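Local coordinates for protein YciF (PDB 2GS4) that is a homodimeric, all-helical stress protein related to rubrerythrin and ferritins that probably binds metal, though its cellular role is not established, at residues R26-A29 and K30-R33; E7-F10 and I11-S15. All coordinates share one frame; numbering follows the deposited sequence.

Contacts 1 and 2 are two local contacts on one helix, 6-33. Contact 2 (7-10 with 11-15) lies near the start of the helix and contact 1 (26-29 with 30-33) at its last turns. Their centres are 28 Å apart, on opposite sides of the centre of the chain. Their nearest atoms are about 11 Å apart, so the two do not touch. Both pack against helix 38-63. Contact 1 also meets helix 76-89, whereas contact 2 meets helix 95-126 and, through two residues, the second subunit. The ferritin-like fold suggests a metal site within the bundle, but neither contact holds a bound metal or ligand.

Contact 1 of 2, residues R26-A29 and K30-R33; sequences RALA and KLAR
Ala27 O takes the N-H of Leu31 at 2.8 Å, an i to i+4 helix bond with an N-H...O angle of 160°. The donor lies in the carbonyl plane. The Leu31 side chain also comes up beside this oxygen, with CG 3.5 Å from Ala27 O. Its CG is anti to its own carbonyl carbon (chi1 -76°), which turns the branch back along the helix. From there CD1 of Leu31 reaches CD2 of Leu28 at 4.1 Å, and the two leucines meet at an angle through these methyls. Ala32 N bonds to Leu28 O at 2.9 Å, and Lys30 N to Arg26 O at 3.2 Å. The last bond, Arg33 N to Ala29 O, is weak at 3.4 Å. Arg33 packs its CG against Ala29 O at 3.5 Å, and its chain runs on extended to NE. Lys30 and Arg33 lie on the exposed side of the helix, while both leucines are buried. Leu28 packs on His47 and Thr51 of helix 38-63. Leu31 and Ala32 touch Phe44 of that helix, and Ala32 O accepts a hydrogen bond from Ser41 OG. Ala27 meets Ile82 and Leu31 meets Ile89, both on helix 76-89.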
loop_
_atom_site.group_PDB
_atom_site.type_symbol
_atom_site.label_atom_id
_atom_site.label_comp_id
_atom_site.label_asym_id
_atom_site.label_seq_id
_atom_site.Cartn_x
_atom_site.Cartn_y
_atom_site.Cartn_z
ATOM N N ARG A 26 9.078 -3.638 -14.291
ATOM C CA ARG A 26 8.882 -2.648 -15.345
ATOM C C ARG A 26 9.279 -1.260 -14.830
ATOM O O ARG A 26 10.044 -0.541 -15.471
ATOM C CB ARG A 26 7.412 -2.603 -15.812
ATOM C CG ARG A 26 6.934 -3.774 -16.687
ATOM C CD ARG A 26 6.051 -4.782 -15.930
ATOM N NE ARG A 26 4.725 -4.269 -15.577
ATOM C CZ ARG A 26 3.746 -5.018 -15.067
ATOM N NH1 ARG A 26 3.939 -6.314 -14.852
ATOM N NH2 ARG A 26 2.575 -4.472 -14.761
ATOM N N ALA A 27 8.763 -0.896 -13.662
ATOM C CA ALA A 27 9.044 0.414 -13.084
ATOM C C ALA A 27 10.529 0.724 -12.906
ATOM O O ALA A 27 10.975 1.833 -13.190
ATOM C CB ALA A 27 8.325 0.556 -11.753
ATOM N N LEU A 28 11.300 -0.254 -12.443
ATOM C CA LEU A 28 12.723 -0.032 -12.222
ATOM C C LEU A 28 13.505 0.210 -13.517
ATOM O O LEU A 28 14.460 0.986 -13.525
ATOM C CB LEU A 28 13.318 -1.208 -11.432
ATOM C CG LEU A 28 12.774 -1.330 -10.000
ATOM C CD1 LEU A 28 13.165 -2.667 -9.389
ATOM C CD2 LEU A 28 13.301 -0.182 -9.158
ATOM N N ALA A 29 13.111 -0.440 -14.611
ATOM C CA ALA A 29 13.805 -0.232 -15.880
ATOM C C ALA A 29 13.545 1.204 -16.325
ATOM O O ALA A 29 14.440 1.867 -16.859
ATOM C CB ALA A 29 13.298 -1.202 -16.929
ATOM N N LYS A 30 12.320 1.683 -16.106
ATOM C CA LYS A 30 11.978 3.052 -16.473
ATOM C C LYS A 30 12.745 4.015 -15.561
ATOM O O LYS A 30 13.307 5.003 -16.032
ATOM C CB LYS A 30 10.469 3.320 -16.336
ATOM C CG LYS A 30 9.546 2.700 -17.408
ATOM C CD LYS A 30 8.151 3.369 -17.353
ATOM C CE LYS A 30 7.121 2.724 -18.290
ATOM N NZ LYS A 30 5.850 3.521 -18.400
ATOM N N LEU A 31 12.785 3.734 -14.261
ATOM C CA LEU A 31 13.505 4.625 -13.356
ATOM C C LEU A 31 14.975 4.729 -13.712
ATOM O O LEU A 31 15.548 5.816 -13.660
ATOM C CB LEU A 31 13.376 4.171 -11.902
ATOM C CG LEU A 31 12.047 4.451 -11.209
ATOM C CD1 LEU A 31 12.022 3.677 -9.910
ATOM C CD2 LEU A 31 11.877 5.950 -10.961
ATOM N N ALA A 32 15.594 3.611 -14.068
ATOM C CA ALA A 32 17.003 3.647 -14.409
ATOM C C ALA A 32 17.270 4.594 -15.583
ATOM O O ALA A 32 18.337 5.207 -15.649
ATOM C CB ALA A 32 17.505 2.242 -14.721
ATOM N N ARG A 33 16.304 4.716 -16.499
ATOM C CA ARG A 33 16.433 5.597 -17.670
ATOM C C ARG A 33 15.910 7.013 -17.398
ATOM O O ARG A 33 16.028 7.894 -18.247
ATOM C CB ARG A 33 15.645 5.040 -18.870
ATOM C CG ARG A 33 16.059 3.657 -19.339
ATOM C CD ARG A 33 15.142 3.079 -20.429
ATOM N NE ARG A 33 15.450 1.662 -20.614
ATOM C CZ ARG A 33 15.604 1.055 -21.787
ATOM N NH1 ARG A 33 15.471 1.730 -22.924
ATOM N NH2 ARG A 33 15.921 -0.234 -21.820
#

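Contact 2 of 2, residues E7-F10 and I11-S15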
loop_
_atom_site.group_PDB
_atom_site.type_symbol
_atom_site.label_atom_id
_atom_site.label_comp_id
_atom_site.label_asym_id
_atom_site.label_seq_id
_atom_site.Cartn_x
_atom_site.Cartn_y
_atom_site.Cartn_z
ATOM N N GLU A 7 -3.429 -18.930 7.030
ATOM C CA GLU A 7 -2.961 -19.471 5.775
ATOM C C GLU A 7 -3.550 -18.686 4.596
ATOM O O GLU A 7 -2.823 -18.326 3.669
ATOM C CB GLU A 7 -3.359 -20.947 5.714
ATOM C CG GLU A 7 -2.234 -21.857 5.309
ATOM C CD GLU A 7 -1.642 -21.423 4.000
ATOM O OE1 GLU A 7 -2.432 -21.055 3.107
ATOM O OE2 GLU A 7 -0.403 -21.448 3.859
ATOM N N ASP A 8 -4.857 -18.417 4.626
ATOM C CA ASP A 8 -5.486 -17.654 3.544
ATOM C C ASP A 8 -4.892 -16.247 3.500
ATOM O O ASP A 8 -4.631 -15.711 2.427
ATOM C CB ASP A 8 -7.002 -17.505 3.730
ATOM C CG ASP A 8 -7.754 -18.824 3.672
ATOM O OD1 ASP A 8 -7.408 -19.702 2.853
ATOM O OD2 ASP A 8 -8.726 -18.964 4.446
ATOM N N VAL A 9 -4.693 -15.646 4.674
ATOM C CA VAL A 9 -4.120 -14.301 4.752
ATOM C C VAL A 9 -2.716 -14.333 4.163
ATOM O O VAL A 9 -2.340 -13.452 3.393
ATOM C CB VAL A 9 -4.021 -13.782 6.216
ATOM C CG1 VAL A 9 -3.278 -12.441 6.245
ATOM C CG2 VAL A 9 -5.408 -13.601 6.813
ATOM N N PHE A 10 -1.944 -15.348 4.534
ATOM C CA PHE A 10 -0.587 -15.479 4.029
ATOM C C PHE A 10 -0.551 -15.638 2.517
ATOM O O PHE A 10 0.223 -14.949 1.841
ATOM C CB PHE A 10 0.133 -16.660 4.695
ATOM C CG PHE A 10 1.550 -16.860 4.206
ATOM C CD1 PHE A 10 1.864 -17.914 3.356
ATOM C CD2 PHE A 10 2.571 -15.988 4.590
ATOM C CE1 PHE A 10 3.171 -18.095 2.886
ATOM C CE2 PHE A 10 3.873 -16.159 4.128
ATOM C CZ PHE A 10 4.174 -17.219 3.275
ATOM N N ILE A 11 -1.384 -16.529 1.979
ATOM C CA ILE A 11 -1.385 -16.720 0.538
ATOM C C ILE A 11 -1.814 -15.429 -0.170
ATOM O O ILE A 11 -1.240 -15.049 -1.187
ATOM C CB ILE A 11 -2.278 -17.936 0.114
ATOM C CG1 ILE A 11 -2.139 -18.166 -1.382
ATOM C CG2 ILE A 11 -3.729 -17.724 0.500
ATOM C CD1 ILE A 11 -0.721 -18.270 -1.768
ATOM N N HIS A 12 -2.808 -14.745 0.386
ATOM C CA HIS A 12 -3.282 -13.490 -0.187
ATOM C C HIS A 12 -2.148 -12.461 -0.250
ATOM O O HIS A 12 -1.884 -11.887 -1.309
ATOM C CB HIS A 12 -4.436 -12.921 0.651
ATOM C CG HIS A 12 -4.702 -11.469 0.404
ATOM N ND1 HIS A 12 -5.271 -11.000 -0.760
ATOM C CD2 HIS A 12 -4.462 -10.378 1.172
ATOM C CE1 HIS A 12 -5.376 -9.684 -0.699
ATOM N NE2 HIS A 12 -4.892 -9.281 0.463
ATOM N N LEU A 13 -1.486 -12.219 0.880
ATOM C CA LEU A 13 -0.399 -11.245 0.928
ATOM C C LEU A 13 0.798 -11.613 0.051
ATOM O O LEU A 13 1.443 -10.738 -0.520
ATOM C CB LEU A 13 0.057 -11.034 2.379
ATOM C CG LEU A 13 -0.913 -10.291 3.307
ATOM C CD1 LEU A 13 -0.390 -10.341 4.733
ATOM C CD2 LEU A 13 -1.078 -8.847 2.846
ATOM N N LEU A 14 1.098 -12.904 -0.040
ATOM C CA LEU A 14 2.217 -13.362 -0.857
ATOM C C LEU A 14 1.903 -13.139 -2.334
ATOM O O LEU A 14 2.773 -12.731 -3.113
ATOM C CB LEU A 14 2.482 -14.852 -0.607
ATOM C CG LEU A 14 3.700 -15.423 -1.337
ATOM C CD1 LEU A 14 4.963 -14.893 -0.703
ATOM C CD2 LEU A 14 3.671 -16.953 -1.265
ATOM N N SER A 15 0.654 -13.410 -2.708
ATOM C CA SER A 15 0.191 -13.247 -4.082
ATOM C C SER A 15 0.204 -11.770 -4.471
ATOM O O SER A 15 0.492 -11.417 -5.626
ATOM C CB SER A 15 -1.225 -13.806 -4.238
ATOM O OG SER A 15 -1.251 -15.207 -4.037
#
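Val9 lies alongside Leu13, one turn further on, with its CG1 3.9 Å from Leu13 CD1. The two side chains point the same way. Val9 CG1 is anti to the backbone N (chi1 174°), which directs this methyl along the helix to Leu13. Leu13 CG also lies close to Val9 O, at 3.5 Å. Phe10 makes a looser pair with Leu14: its ring atom CE1 is 4.3 Å from Leu14 CD2, and the methyl approaches the ring obliquely. The backbone here is a regular alpha helix. Ile11 N, His12 N, Leu13 N and Leu14 N each bond to the carbonyl oxygen four residues back, and Leu13 N to Val9 O is close to straight (172°). This is the first helix of a ferritin-like bundle, and its faces meet different neighbours. Phe10 is buried against Leu120, Leu123 and Ala124 of helix 95-126, Leu14 packs on Val61 and Val62 of helix 38-63, and Val9 and His12 touch Thr119 of the second subunit, so their side of the helix takes part in the homodimer. Ile11 O is gripped twice by Ser15. Ser15 OG and Ser15 N both bond to it at 2.9 Å, from opposite faces of the carbonyl plane. Ser15 OG also bonds to Lys71 N, and so ties the helix to the chain beyond helix 38-63. Glu7 OE2 bonds to Tyr129 OH, and Asp8 OD2 bonds back to Lys4 N just before the helix.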